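Local atomic coordinates of phosphoacetylglucosamine mutase (Aspergillus lentulus, PDB entry 5O9X), a protein that probably interconverts the 6-phosphate and 1-phosphate of N-acetylglucosamine as a phosphomutase, and binds glucose 1,6-bisphosphate. Residues F130-R135 with R140-L145; T345-K350 with L450-D455; G500-R505 with D526-R531; D419-A424 with A428-L433. The protein carries 1 engineered substitution. All coordinates share one frame; numbering follows the deposited sequence. Where two conformers were deposited one is given.

Contact 1 of 4, residues F130-R135 with R140-L145; sequences FARDTR and RLIGVL. Unlike the reference sequence in segment 140-145: Ile-142 (reference Val).
Just beyond the strand residues Phe-130 and Arg-132, which pack on Ile-142 and Leu-145 of helix 138-151, Asp-133 OD2 is gripped by two groups: Arg-135 NE meets its syn lone pair at 2.9 Å, and Thr-67 adds a second bond. The other carboxylate oxygen, Asp-133 OD1, takes the backbone N of Arg-135 at 3.1 Å, forming an Asx turn. Across the contact, Leu-145 CD2 sits over one face of the Phe-130 ring, 3.9 Å from its centroid, a CH-pi contact. Ile-142 CG1 touches both Phe-130 CE1 and Arg-132 CD, each at 3.7 Å. The extended arginine suits this place because its CD methylene packs on the isoleucine while its guanidinium forms a cation-pi pair with Phe-161. Strand and helix are the first two elements of the beta-alpha-beta unit that continues into strand 155-161 in domain I. No hydrogen bond joins the segments, so dispersion and water exclusion hold the helix to the sheet here, while polar bonds shape the loop.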
loop_
_atom_site.group_PDB
_atom_site.type_symbol
_atom_site.label_atom_id
_atom_site.label_comp_id
_atom_site.label_asym_id
_atom_site.label_seq_id
_atom_site.Cartn_x
_atom_site.Cartn_y
_atom_site.Cartn_z
ATOM N N PHE A 130 -12.356 10.515 -8.598
ATOM C CA PHE A 130 -11.859 10.593 -7.240
ATOM C C PHE A 130 -12.793 9.873 -6.271
ATOM O O PHE A 130 -13.917 9.568 -6.639
ATOM C CB PHE A 130 -11.588 12.054 -6.875
ATOM C CG PHE A 130 -12.777 12.968 -6.970
ATOM C CD1 PHE A 130 -13.790 12.957 -5.957
ATOM C CD2 PHE A 130 -12.896 13.891 -8.030
ATOM C CE1 PHE A 130 -14.897 13.816 -6.022
ATOM C CE2 PHE A 130 -14.027 14.780 -8.077
ATOM C CZ PHE A 130 -15.003 14.739 -7.067
ATOM N N ALA A 131 -12.276 9.555 -5.069
ATOM C CA ALA A 131 -13.014 8.871 -4.017
ATOM C C ALA A 131 -12.311 9.258 -2.729
ATOM O O ALA A 131 -11.282 9.985 -2.764
ATOM C CB ALA A 131 -12.928 7.369 -4.234
ATOM N N ARG A 132 -12.874 8.827 -1.586
ATOM C CA ARG A 132 -12.298 9.180 -0.345
ATOM C C ARG A 132 -12.613 8.057 0.635
ATOM O O ARG A 132 -13.540 7.255 0.383
ATOM C CB ARG A 132 -12.977 10.483 0.201
ATOM C CG ARG A 132 -14.519 10.407 0.388
ATOM C CD ARG A 132 -15.163 11.847 0.246
ATOM N NE ARG A 132 -16.593 11.974 0.733
ATOM C CZ ARG A 132 -17.730 12.309 0.136
ATOM N NH1 ARG A 132 -17.918 12.501 -1.232
ATOM N NH2 ARG A 132 -18.783 12.392 0.966
ATOM N N ASP A 133 -11.850 8.000 1.720
ATOM C CA ASP A 133 -12.172 7.051 2.790
ATOM C C ASP A 133 -13.205 7.798 3.725
ATOM O O ASP A 133 -13.787 8.798 3.301
ATOM C CB ASP A 133 -10.883 6.560 3.530
ATOM C CG ASP A 133 -10.177 7.669 4.285
ATOM O OD1 ASP A 133 -10.730 8.805 4.401
ATOM O OD2 ASP A 133 -9.031 7.408 4.794
ATOM N N THR A 134 -13.393 7.317 4.965
ATOM C CA THR A 134 -14.478 7.761 5.822
ATOM C C THR A 134 -14.142 9.004 6.657
ATOM O O THR A 134 -14.969 9.395 7.489
ATOM C CB THR A 134 -14.965 6.633 6.769
ATOM O OG1 THR A 134 -13.830 6.137 7.527
ATOM C CG2 THR A 134 -15.642 5.493 5.959
ATOM N N ARG A 135 -12.912 9.555 6.476
ATOM C CA ARG A 135 -12.402 10.559 7.386
ATOM C C ARG A 135 -13.366 11.807 7.411
ATOM O O ARG A 135 -13.993 12.099 6.417
ATOM C CB ARG A 135 -10.990 11.016 6.988
ATOM C CG ARG A 135 -9.867 9.973 7.366
ATOM C CD ARG A 135 -8.579 10.247 6.582
ATOM N NE ARG A 135 -7.778 9.012 6.819
ATOM C CZ ARG A 135 -7.020 8.865 7.917
ATOM N NH1 ARG A 135 -6.832 9.888 8.803
ATOM N NH2 ARG A 135 -6.414 7.696 8.144
ATOM N N ARG A 140 -15.461 18.070 2.722
ATOM C CA ARG A 140 -14.892 19.436 2.504
ATOM C C ARG A 140 -13.818 19.382 1.442
ATOM O O ARG A 140 -13.835 20.194 0.516
ATOM C CB ARG A 140 -14.281 20.085 3.788
ATOM C CG ARG A 140 -13.997 21.616 3.664
ATOM C CD ARG A 140 -12.615 22.118 4.180
ATOM N NE ARG A 140 -12.321 21.367 5.345
ATOM C CZ ARG A 140 -11.188 20.861 5.804
ATOM N NH1 ARG A 140 -9.932 21.118 5.375
ATOM N NH2 ARG A 140 -11.386 20.133 6.885
ATOM N N LEU A 141 -12.840 18.471 1.613
ATOM C CA LEU A 141 -11.749 18.326 0.625
ATOM C C LEU A 141 -12.188 17.943 -0.793
ATOM O O LEU A 141 -11.687 18.510 -1.796
ATOM C CB LEU A 141 -10.599 17.415 1.152
ATOM C CG LEU A 141 -9.972 17.897 2.494
ATOM C CD1 LEU A 141 -8.963 16.878 3.067
ATOM C CD2 LEU A 141 -9.350 19.308 2.401
ATOM N N ILE A 142 -13.105 16.999 -0.914
ATOM C CA ILE A 142 -13.766 16.719 -2.221
ATOM C C ILE A 142 -14.458 18.023 -2.847
ATOM O O ILE A 142 -14.394 18.224 -4.060
ATOM C CB ILE A 142 -14.741 15.480 -2.032
ATOM C CG1 ILE A 142 -14.065 14.165 -2.416
ATOM C CG2 ILE A 142 -16.078 15.559 -2.734
ATOM C CD1 ILE A 142 -12.602 14.166 -2.568
ATOM N N GLY A 143 -15.109 18.836 -2.019
ATOM C CA GLY A 143 -15.583 20.199 -2.433
ATOM C C GLY A 143 -14.476 21.026 -3.065
ATOM O O GLY A 143 -14.661 21.634 -4.129
ATOM N N VAL A 144 -13.304 21.048 -2.419
ATOM C CA VAL A 144 -12.163 21.848 -2.914
ATOM C C VAL A 144 -11.660 21.277 -4.218
ATOM O O VAL A 144 -11.430 22.043 -5.234
ATOM C CB VAL A 144 -10.979 21.919 -1.899
ATOM C CG1 VAL A 144 -9.779 22.681 -2.521
ATOM C CG2 VAL A 144 -11.379 22.534 -0.550
ATOM N N LEU A 145 -11.418 19.950 -4.213
ATOM C CA LEU A 145 -11.042 19.246 -5.441
ATOM C C LEU A 145 -11.971 19.551 -6.637
ATOM O O LEU A 145 -11.495 19.857 -7.789
ATOM C CB LEU A 145 -10.950 17.723 -5.194
ATOM C CG LEU A 145 -10.420 16.858 -6.316
ATOM C CD1 LEU A 145 -8.967 17.244 -6.599
ATOM C CD2 LEU A 145 -10.483 15.383 -5.827
#

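Contact 2 of 4, residues T345-K350 with L450-D455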
loop_
_atom_site.group_PDB
_atom_site.type_symbol
_atom_site.label_atom_id
_atom_site.label_comp_id
_atom_site.label_asym_id
_atom_site.label_seq_id
_atom_site.Cartn_x
_atom_site.Cartn_y
_atom_site.Cartn_z
ATOM N N THR A 345 14.319 -12.621 5.158
ATOM C CA THR A 345 15.339 -12.519 4.120
ATOM C C THR A 345 16.155 -13.840 3.986
ATOM O O THR A 345 16.444 -14.280 2.878
ATOM C CB THR A 345 16.242 -11.298 4.395
ATOM O OG1 THR A 345 15.406 -10.098 4.629
ATOM C CG2 THR A 345 17.278 -11.040 3.223
ATOM N N GLU A 346 16.543 -14.387 5.126
ATOM C CA GLU A 346 17.320 -15.586 5.226
ATOM C C GLU A 346 16.515 -16.774 4.635
ATOM O O GLU A 346 17.059 -17.602 3.907
ATOM C CB GLU A 346 17.647 -15.815 6.724
ATOM C CG GLU A 346 18.356 -17.170 6.969
ATOM C CD GLU A 346 18.619 -17.506 8.455
ATOM O OE1 GLU A 346 17.675 -17.490 9.367
ATOM O OE2 GLU A 346 19.822 -17.802 8.699
ATOM N N TYR A 347 15.224 -16.844 4.974
ATOM C CA TYR A 347 14.299 -17.853 4.435
ATOM C C TYR A 347 14.226 -17.769 2.938
ATOM O O TYR A 347 14.269 -18.808 2.247
ATOM C CB TYR A 347 12.923 -17.728 5.088
ATOM C CG TYR A 347 11.844 -18.728 4.585
ATOM C CD1 TYR A 347 11.785 -20.058 5.072
ATOM C CD2 TYR A 347 10.866 -18.332 3.683
ATOM C CE1 TYR A 347 10.807 -20.968 4.612
ATOM C CE2 TYR A 347 9.834 -19.215 3.275
ATOM C CZ TYR A 347 9.856 -20.527 3.726
ATOM O OH TYR A 347 8.856 -21.375 3.280
ATOM N N ILE A 348 14.170 -16.563 2.414
ATOM C CA ILE A 348 13.998 -16.389 0.959
ATOM C C ILE A 348 15.283 -16.895 0.275
ATOM O O ILE A 348 15.235 -17.599 -0.775
ATOM C CB ILE A 348 13.743 -14.908 0.582
ATOM C CG1 ILE A 348 12.328 -14.413 1.110
ATOM C CG2 ILE A 348 13.878 -14.688 -0.922
ATOM C CD1 ILE A 348 12.154 -12.882 1.038
ATOM N N GLU A 349 16.404 -16.595 0.913
ATOM C CA GLU A 349 17.698 -16.963 0.357
ATOM C C GLU A 349 17.962 -18.486 0.490
ATOM O O GLU A 349 18.337 -19.090 -0.461
ATOM C CB GLU A 349 18.830 -16.159 1.018
ATOM C CG GLU A 349 20.192 -16.345 0.303
ATOM C CD GLU A 349 21.447 -16.250 1.207
ATOM O OE1 GLU A 349 21.361 -15.905 2.416
ATOM O OE2 GLU A 349 22.559 -16.530 0.691
ATOM N N LYS A 350 17.758 -19.081 1.649
ATOM C CA LYS A 350 18.292 -20.431 1.937
ATOM C C LYS A 350 17.276 -21.538 1.781
ATOM O O LYS A 350 17.663 -22.700 1.516
ATOM C CB LYS A 350 18.890 -20.528 3.340
ATOM C CG LYS A 350 20.018 -19.557 3.601
ATOM C CD LYS A 350 20.473 -19.813 5.045
ATOM C CE LYS A 350 21.725 -19.001 5.397
ATOM N NZ LYS A 350 22.014 -19.172 6.865
ATOM N N LEU A 450 3.345 -20.181 10.370
ATOM C CA LEU A 450 4.297 -19.624 11.341
ATOM C C LEU A 450 5.618 -20.435 11.411
ATOM O O LEU A 450 6.711 -19.833 11.500
ATOM C CB LEU A 450 3.677 -19.462 12.753
ATOM C CG LEU A 450 4.533 -18.677 13.805
ATOM C CD1 LEU A 450 4.461 -17.184 13.490
ATOM C CD2 LEU A 450 3.958 -18.988 15.160
ATOM N N ALA A 451 5.515 -21.764 11.222
ATOM C CA ALA A 451 6.675 -22.623 11.364
ATOM C C ALA A 451 7.648 -22.551 10.188
ATOM O O ALA A 451 8.813 -22.974 10.332
ATOM C CB ALA A 451 6.204 -24.097 11.672
ATOM N N THR A 452 7.272 -21.916 9.069
ATOM C CA THR A 452 8.189 -21.727 7.951
ATOM C C THR A 452 9.563 -21.161 8.362
ATOM O O THR A 452 10.599 -21.606 7.865
ATOM C CB THR A 452 7.603 -20.859 6.814
ATOM O OG1 THR A 452 7.121 -19.581 7.325
ATOM C CG2 THR A 452 6.369 -21.563 6.137
ATOM N N TYR A 453 9.563 -20.122 9.208
ATOM C CA TYR A 453 10.798 -19.547 9.743
ATOM C C TYR A 453 10.409 -18.828 11.049
ATOM O O TYR A 453 9.230 -18.579 11.305
ATOM C CB TYR A 453 11.494 -18.634 8.728
ATOM C CG TYR A 453 10.668 -17.379 8.329
ATOM C CD1 TYR A 453 10.657 -16.208 9.149
ATOM C CD2 TYR A 453 9.901 -17.380 7.125
ATOM C CE1 TYR A 453 9.900 -15.048 8.771
ATOM C CE2 TYR A 453 9.157 -16.249 6.737
ATOM C CZ TYR A 453 9.186 -15.101 7.533
ATOM O OH TYR A 453 8.463 -14.066 7.079
ATOM N N THR A 454 11.378 -18.545 11.909
ATOM C CA THR A 454 11.085 -17.814 13.145
ATOM C C THR A 454 11.625 -16.402 13.047
ATOM O O THR A 454 12.840 -16.211 12.827
ATOM C CB THR A 454 11.647 -18.564 14.363
ATOM O OG1 THR A 454 11.056 -19.888 14.420
ATOM C CG2 THR A 454 11.289 -17.845 15.700
ATOM N N ASP A 455 10.733 -15.418 13.211
ATOM C CA ASP A 455 11.161 -14.013 13.178
ATOM C C ASP A 455 12.176 -13.727 14.290
ATOM O O ASP A 455 12.036 -14.196 15.398
ATOM C CB ASP A 455 9.904 -13.105 13.420
ATOM C CG ASP A 455 9.050 -12.940 12.149
ATOM O OD1 ASP A 455 9.636 -12.639 11.098
ATOM O OD2 ASP A 455 7.794 -13.083 12.188
#
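This is a buried aromatic contact between helix 342-350, in the region of domain III, and the chain that runs from helix 446-451 into a loop on its way to strand 458-463. Tyr-347 carries it. Its CG is anti to the backbone N (chi1 179°), which extends the ring from the helix across Thr-452 and Tyr-453. Tyr-453 CD2 lies over one face of the Tyr-347 ring, offset toward the rim and 3.5 Å from Tyr-347 CG. The two ring planes are inclined at 42° with centroids 5.2 Å apart, an oblique pairing of the two rings. Farther out, Tyr-347 CE1 comes within 3.3 Å of the backbone atom Thr-452 O, and Tyr-347 OH reaches to 3.8 Å from Thr-452 CB. A tyrosine suits this position because it is long and flat enough to meet two consecutive residues of the loop. Threonine offers CB and its methyl CG2 to the phenol end, while its hydroxyl bonds back to Trp-449 O. No hydrogen bond crosses between the segments. Helix 306-324 lies against both tyrosines through Thr-311, and its Arg-308 bonds to Leu-450 O and Tyr-453 O and makes a cation-pi contact with the Tyr-453 ring, so helices 306-324 and 342-350 both bear on the loop.

Contact 3 of 4, residues G500-R505 with D526-R531; sequences GRSFAR and DDLATR. With G16 (1,6-di-O-phosphono-alpha-D-glucopyranose), chain B.
Leu-528 overlaps the start of strand 501-506: its CD2 methyl rests against the main chain, 3.7 Å from the backbone N of Arg-501 and 4.0 Å from Gly-500 CA, while Leu-528 CG meets Ser-502 CB at 3.8 Å. The leucine CG is anti to the backbone N (chi1 176°), which carries both methyls from the helix toward the strand. Serine is small enough for the helix to come close, its Ser-502 OG being bonded to Tyr-516 O of the adjacent strand. Helix 522-539 and helix 486-495 both pack on the antiparallel sheet of the C-terminal domain, and Leu-528 also touches Leu-493 and Ala-517 there. At the far end of the same strand segment, Arg-505 serves the ligand pocket. Its side chain bends at chi3 (-76°) and presents the guanidinium edge to the 6-phosphate of G16, with Arg-505 NH1 to G16 O1P at 2.8 Å and Arg-505 NH2 to G16 O3P at 2.9 Å, both nearly straight at 168°. Two N-H groups matched to two phosphate oxygens fix the rotation of the guanidinium, and the salt bridge from Arg-505 NE to Glu-477 gives the group a further anchor, as does the bond between its NH1 and Tyr-339 OH. Arg-501, whose CB is directed away from the helix, forms its own salt bridge with Glu-518 in the conformer modelled here.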
loop_
_atom_site.group_PDB
_atom_site.type_symbol
_atom_site.label_atom_id
_atom_site.label_comp_id
_atom_site.label_asym_id
_atom_site.label_seq_id
_atom_site.Cartn_x
_atom_site.Cartn_y
_atom_site.Cartn_z
ATOM N N GLY A 500 22.225 -8.420 15.819
ATOM C CA GLY A 500 21.816 -7.005 15.951
ATOM C C GLY A 500 21.755 -6.258 14.645
ATOM O O GLY A 500 22.769 -6.199 13.892
ATOM N N ARG A 501 20.589 -5.647 14.365
ATOM C CA ARG A 501 20.441 -4.821 13.167
ATOM C C ARG A 501 19.452 -3.714 13.489
ATOM O O ARG A 501 18.344 -3.986 13.944
ATOM C CB ARG A 501 20.019 -5.650 11.943
ATOM C CG ARG A 501 20.404 -5.004 10.588
ATOM C CD ARG A 501 20.075 -5.857 9.338
ATOM N NE ARG A 501 18.993 -5.197 8.644
ATOM C CZ ARG A 501 17.707 -5.397 8.905
ATOM N NH1 ARG A 501 17.337 -6.309 9.781
ATOM N NH2 ARG A 501 16.802 -4.692 8.279
ATOM N N SER A 502 19.888 -2.467 13.291
ATOM C CA SER A 502 19.010 -1.316 13.561
ATOM C C SER A 502 19.240 -0.235 12.563
ATOM O O SER A 502 20.364 -0.052 12.085
ATOM C CB SER A 502 19.156 -0.818 15.043
ATOM O OG SER A 502 18.236 0.247 15.290
ATOM N N PHE A 503 18.162 0.479 12.164
ATOM C CA PHE A 503 18.342 1.654 11.313
ATOM C C PHE A 503 17.277 2.707 11.679
ATOM O O PHE A 503 16.232 2.360 12.167
ATOM C CB PHE A 503 18.296 1.369 9.825
ATOM C CG PHE A 503 16.935 0.928 9.340
ATOM C CD1 PHE A 503 16.454 -0.422 9.613
ATOM C CD2 PHE A 503 16.163 1.774 8.541
ATOM C CE1 PHE A 503 15.172 -0.827 9.154
ATOM C CE2 PHE A 503 14.873 1.346 8.090
ATOM C CZ PHE A 503 14.374 0.078 8.444
ATOM N N ALA A 504 17.594 3.975 11.426
ATOM C CA ALA A 504 16.683 5.101 11.683
ATOM C C ALA A 504 16.469 5.903 10.387
ATOM O O ALA A 504 17.428 6.155 9.625
ATOM C CB ALA A 504 17.297 6.036 12.775
ATOM N N ARG A 505 15.240 6.416 10.148
ATOM C CA ARG A 505 15.030 7.224 8.938
ATOM C C ARG A 505 13.782 8.055 9.222
ATOM O O ARG A 505 12.893 7.647 10.020
ATOM C CB ARG A 505 14.772 6.422 7.662
ATOM C CG ARG A 505 13.706 5.306 7.835
ATOM C CD ARG A 505 13.349 4.610 6.491
ATOM N NE ARG A 505 12.466 5.444 5.655
ATOM C CZ ARG A 505 11.134 5.597 5.844
ATOM N NH1 ARG A 505 10.483 5.051 6.888
ATOM N NH2 ARG A 505 10.445 6.339 4.994
ATOM N N ASP A 526 14.994 -5.060 22.316
ATOM C CA ASP A 526 14.442 -3.890 22.991
ATOM C C ASP A 526 15.544 -2.924 23.438
ATOM O O ASP A 526 15.374 -1.696 23.381
ATOM C CB ASP A 526 13.661 -4.382 24.242
ATOM C CG ASP A 526 12.284 -5.019 23.854
ATOM O OD1 ASP A 526 11.857 -4.850 22.713
ATOM O OD2 ASP A 526 11.648 -5.659 24.672
ATOM N N ASP A 527 16.664 -3.492 23.887
ATOM C CA ASP A 527 17.778 -2.630 24.338
ATOM C C ASP A 527 18.380 -1.853 23.172
ATOM O O ASP A 527 18.617 -0.645 23.250
ATOM C CB ASP A 527 18.852 -3.516 24.961
ATOM C CG ASP A 527 19.891 -2.723 25.762
ATOM O OD1 ASP A 527 19.458 -1.729 26.378
ATOM O OD2 ASP A 527 21.102 -3.128 25.753
ATOM N N LEU A 528 18.571 -2.548 22.052
ATOM C CA LEU A 528 19.150 -1.908 20.869
ATOM C C LEU A 528 18.204 -0.804 20.392
ATOM O O LEU A 528 18.640 0.336 20.129
ATOM C CB LEU A 528 19.377 -2.975 19.771
ATOM C CG LEU A 528 19.905 -2.416 18.435
ATOM C CD1 LEU A 528 21.164 -1.525 18.493
ATOM C CD2 LEU A 528 20.177 -3.681 17.522
ATOM N N ALA A 529 16.909 -1.097 20.332
ATOM C CA ALA A 529 15.942 -0.101 19.821
ATOM C C ALA A 529 15.938 1.129 20.738
ATOM O O ALA A 529 15.917 2.244 20.244
ATOM C CB ALA A 529 14.532 -0.691 19.822
ATOM N N THR A 530 15.977 0.908 22.064
ATOM C CA THR A 530 15.874 2.033 22.996
ATOM C C THR A 530 17.159 2.864 22.908
ATOM O O THR A 530 17.116 4.112 22.940
ATOM C CB THR A 530 15.689 1.541 24.433
ATOM O OG1 THR A 530 14.455 0.849 24.521
ATOM C CG2 THR A 530 15.616 2.749 25.490
ATOM N N ARG A 531 18.325 2.215 22.865
ATOM C CA ARG A 531 19.596 2.977 22.794
ATOM C C ARG A 531 19.742 3.785 21.497
ATOM O O ARG A 531 20.222 4.989 21.482
ATOM C CB ARG A 531 20.839 2.023 22.964
ATOM C CG ARG A 531 20.899 1.461 24.370
ATOM C CD ARG A 531 22.030 0.439 24.449
ATOM N NE ARG A 531 22.189 -0.206 25.778
ATOM C CZ ARG A 531 23.079 0.201 26.712
ATOM N NH1 ARG A 531 23.837 1.301 26.537
ATOM N NH2 ARG A 531 23.189 -0.477 27.834
HETATM C C1 G16 B . 2.449 4.606 3.227
HETATM C C2 G16 B . 3.150 4.009 2.011
HETATM C C3 G16 B . 3.953 2.736 2.428
HETATM C C4 G16 B . 4.948 2.970 3.550
HETATM C C5 G16 B . 4.190 3.557 4.733
HETATM C C6 G16 B . 5.064 4.119 5.830
HETATM O O1 G16 B . 1.505 3.656 3.730
HETATM O O2 G16 B . 2.250 3.709 0.899
HETATM O O3 G16 B . 4.512 2.226 1.283
HETATM O O4 G16 B . 5.640 1.742 4.048
HETATM O O5 G16 B . 3.469 4.757 4.363
HETATM O O6 G16 B . 5.898 5.201 5.215
HETATM P P G16 B . 6.869 6.073 6.178
HETATM O O1P G16 B . 7.729 5.104 7.021
HETATM O O2P G16 B . 5.972 6.892 7.136
HETATM O O3P G16 B . 7.657 7.064 5.294
HETATM P "P'" G16 B . -0.100 3.968 3.840
HETATM O O1X G16 B . -0.492 4.857 2.629
HETATM O O2X G16 B . -0.305 4.848 5.115
HETATM O O3X G16 B . -0.811 2.677 4.054
#

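Contact 4 of 4, residues D419-A424 with A428-L433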
loop_
_atom_site.group_PDB
_atom_site.type_symbol
_atom_site.label_atom_id
_atom_site.label_comp_id
_atom_site.label_asym_id
_atom_site.label_seq_id
_atom_site.Cartn_x
_atom_site.Cartn_y
_atom_site.Cartn_z
ATOM N N ASP A 419 -5.528 -13.340 -12.280
ATOM C CA ASP A 419 -6.730 -12.449 -12.281
ATOM C C ASP A 419 -7.182 -12.003 -10.894
ATOM O O ASP A 419 -7.933 -11.027 -10.739
ATOM C CB ASP A 419 -7.922 -13.129 -12.957
ATOM C CG ASP A 419 -7.736 -13.208 -14.440
ATOM O OD1 ASP A 419 -7.240 -12.224 -15.062
ATOM O OD2 ASP A 419 -8.007 -14.285 -14.942
ATOM N N LEU A 420 -6.778 -12.765 -9.887
ATOM C CA LEU A 420 -7.149 -12.446 -8.507
ATOM C C LEU A 420 -6.230 -11.284 -8.006
ATOM O O LEU A 420 -6.715 -10.372 -7.326
ATOM C CB LEU A 420 -7.031 -13.666 -7.602
ATOM C CG LEU A 420 -7.340 -13.487 -6.087
ATOM C CD1 LEU A 420 -8.855 -13.291 -5.853
ATOM C CD2 LEU A 420 -6.912 -14.653 -5.193
ATOM N N ILE A 421 -4.945 -11.334 -8.382
ATOM C CA ILE A 421 -3.951 -10.472 -7.734
ATOM C C ILE A 421 -3.979 -9.107 -8.332
ATOM O O ILE A 421 -3.743 -8.964 -9.535
ATOM C CB ILE A 421 -2.559 -11.157 -7.512
ATOM C CG1 ILE A 421 -2.749 -12.110 -6.375
ATOM C CG2 ILE A 421 -1.498 -10.192 -7.017
ATOM C CD1 ILE A 421 -3.576 -11.454 -5.242
ATOM N N ASN A 422 -4.305 -8.114 -7.479
ATOM C CA ASN A 422 -4.450 -6.764 -7.932
ATOM C C ASN A 422 -3.073 -6.280 -8.385
ATOM O O ASN A 422 -2.124 -6.165 -7.613
ATOM C CB ASN A 422 -5.095 -5.883 -6.860
ATOM C CG ASN A 422 -5.679 -4.576 -7.421
ATOM O OD1 ASN A 422 -5.033 -3.906 -8.268
ATOM N ND2 ASN A 422 -6.910 -4.191 -6.936
ATOM N N GLN A 423 -2.970 -6.056 -9.676
ATOM C CA GLN A 423 -1.717 -5.723 -10.291
ATOM C C GLN A 423 -1.387 -4.231 -10.019
ATOM O O GLN A 423 -2.318 -3.399 -9.905
ATOM C CB GLN A 423 -1.838 -6.080 -11.779
ATOM C CG GLN A 423 -2.234 -7.547 -12.003
ATOM C CD GLN A 423 -1.144 -8.506 -11.497
ATOM O OE1 GLN A 423 -0.016 -8.535 -12.036
ATOM N NE2 GLN A 423 -1.463 -9.276 -10.449
ATOM N N ALA A 424 -0.071 -3.955 -9.858
ATOM C CA ALA A 424 0.597 -2.629 -9.540
ATOM C C ALA A 424 0.714 -2.199 -8.047
ATOM O O ALA A 424 1.688 -2.547 -7.333
ATOM C CB ALA A 424 0.113 -1.477 -10.439
ATOM N N ALA A 428 -5.242 -4.954 -0.306
ATOM C CA ALA A 428 -5.337 -5.768 0.896
ATOM C C ALA A 428 -6.421 -6.866 0.910
ATOM O O ALA A 428 -6.181 -7.999 1.372
ATOM C CB ALA A 428 -5.442 -4.924 2.145
ATOM N N ILE A 429 -7.611 -6.552 0.401
ATOM C CA ILE A 429 -8.656 -7.550 0.459
ATOM C C ILE A 429 -8.400 -8.655 -0.560
ATOM O O ILE A 429 -8.697 -9.813 -0.263
ATOM C CB ILE A 429 -10.019 -6.872 0.225
ATOM C CG1 ILE A 429 -10.345 -6.005 1.482
ATOM C CG2 ILE A 429 -11.087 -7.913 -0.224
ATOM C CD1 ILE A 429 -11.616 -5.159 1.421
ATOM N N SER A 430 -7.877 -8.308 -1.764
ATOM C CA SER A 430 -7.484 -9.337 -2.757
ATOM C C SER A 430 -6.317 -10.204 -2.191
ATOM O O SER A 430 -6.320 -11.423 -2.330
ATOM C CB SER A 430 -7.091 -8.554 -4.054
ATOM O OG SER A 430 -6.166 -9.258 -4.833
ATOM N N ASP A 431 -5.349 -9.560 -1.519
ATOM C CA ASP A 431 -4.276 -10.273 -0.775
ATOM C C ASP A 431 -4.830 -11.197 0.312
ATOM O O ASP A 431 -4.344 -12.323 0.499
ATOM C CB ASP A 431 -3.278 -9.334 -0.151
ATOM C CG ASP A 431 -2.459 -8.555 -1.166
ATOM O OD1 ASP A 431 -2.347 -8.925 -2.361
ATOM O OD2 ASP A 431 -1.885 -7.509 -0.724
ATOM N N MET A 432 -5.837 -10.752 1.030
ATOM C CA MET A 432 -6.508 -11.651 1.976
ATOM C C MET A 432 -7.092 -12.905 1.253
ATOM O O MET A 432 -6.880 -14.036 1.712
ATOM C CB MET A 432 -7.622 -10.886 2.590
ATOM C CG MET A 432 -8.255 -11.424 3.826
ATOM S SD MET A 432 -10.062 -11.200 3.680
ATOM C CE MET A 432 -10.120 -12.815 2.773
ATOM N N LEU A 433 -7.802 -12.719 0.110
ATOM C CA LEU A 433 -8.345 -13.923 -0.561
ATOM C C LEU A 433 -7.171 -14.813 -1.064
ATOM O O LEU A 433 -7.260 -16.046 -1.100
ATOM C CB LEU A 433 -9.213 -13.495 -1.791
ATOM C CG LEU A 433 -10.521 -12.714 -1.416
ATOM C CD1 LEU A 433 -11.203 -12.190 -2.701
ATOM C CD2 LEU A 433 -11.479 -13.603 -0.588
HETATM O O HOH W 1 -3.019 -7.247 -4.527
#
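Ser-430, Leu-420 and Leu-433 bury the most surface where the end of helix 405-420 meets the first turns of helix 428-442. Ser-430 OG donates a hydrogen bond of 2.8 Å to Leu-420 O. The hydroxyl comes from above the carbonyl plane, 35° out of it, with a C=O...donor angle of 135°. Serine suits this place because it is short and carries a donor: its hydroxyl, roughly anti to the backbone N (chi1 153°), spans to a carbonyl in the closing turn of the preceding helix. Ile-421, the first residue to leave helical geometry, brings CD1 to 3.4 Å from Ser-430 OG, probably shielding the bond with a methyl group. Beyond it the leucines meet, Leu-420 CD1 lying 4.1 Å from Leu-433 CD1, their side chains crossing at about a right angle. Their branched apolar ends suit this buried side, where Phe-199 of helix 188-202 touches both. On the other flank a water donates to Asp-431 OD1 at 2.8 Å and weakly accepts from the backbone N of Asn-422 at 3.3 Å, bridging the segments. The side chain of Asn-422 has its own partner in Asp-427, within the turn joining the helices. The chemistry is therefore divided: one buried hydroxyl and one water serve backbone polar groups of the departing chain, and a loose leucine contact adds apolar packing beside them.

From the N terminus, contact 1 comes first and closes a short loop between a strand and the following helix of domain I. Contact 2 opens next, at 345-350, and closes about a hundred residues later at 450-455, tying helix 342-350 of the domain III region to the loop between helix 446-451 and strand 458-463. Within that span contact 4 closes its own tight turn between helices 405-420 and 428-442, so it is nested in contact 2. Contact 3 comes last, tying strand 501-506 to helix 522-539 in the C-terminal domain. No two loops cross. Contacts 1 and 2 lie on opposite sides of the chain's centre, whereas contacts 2 and 3 approach to about 7 Å between nearest atoms.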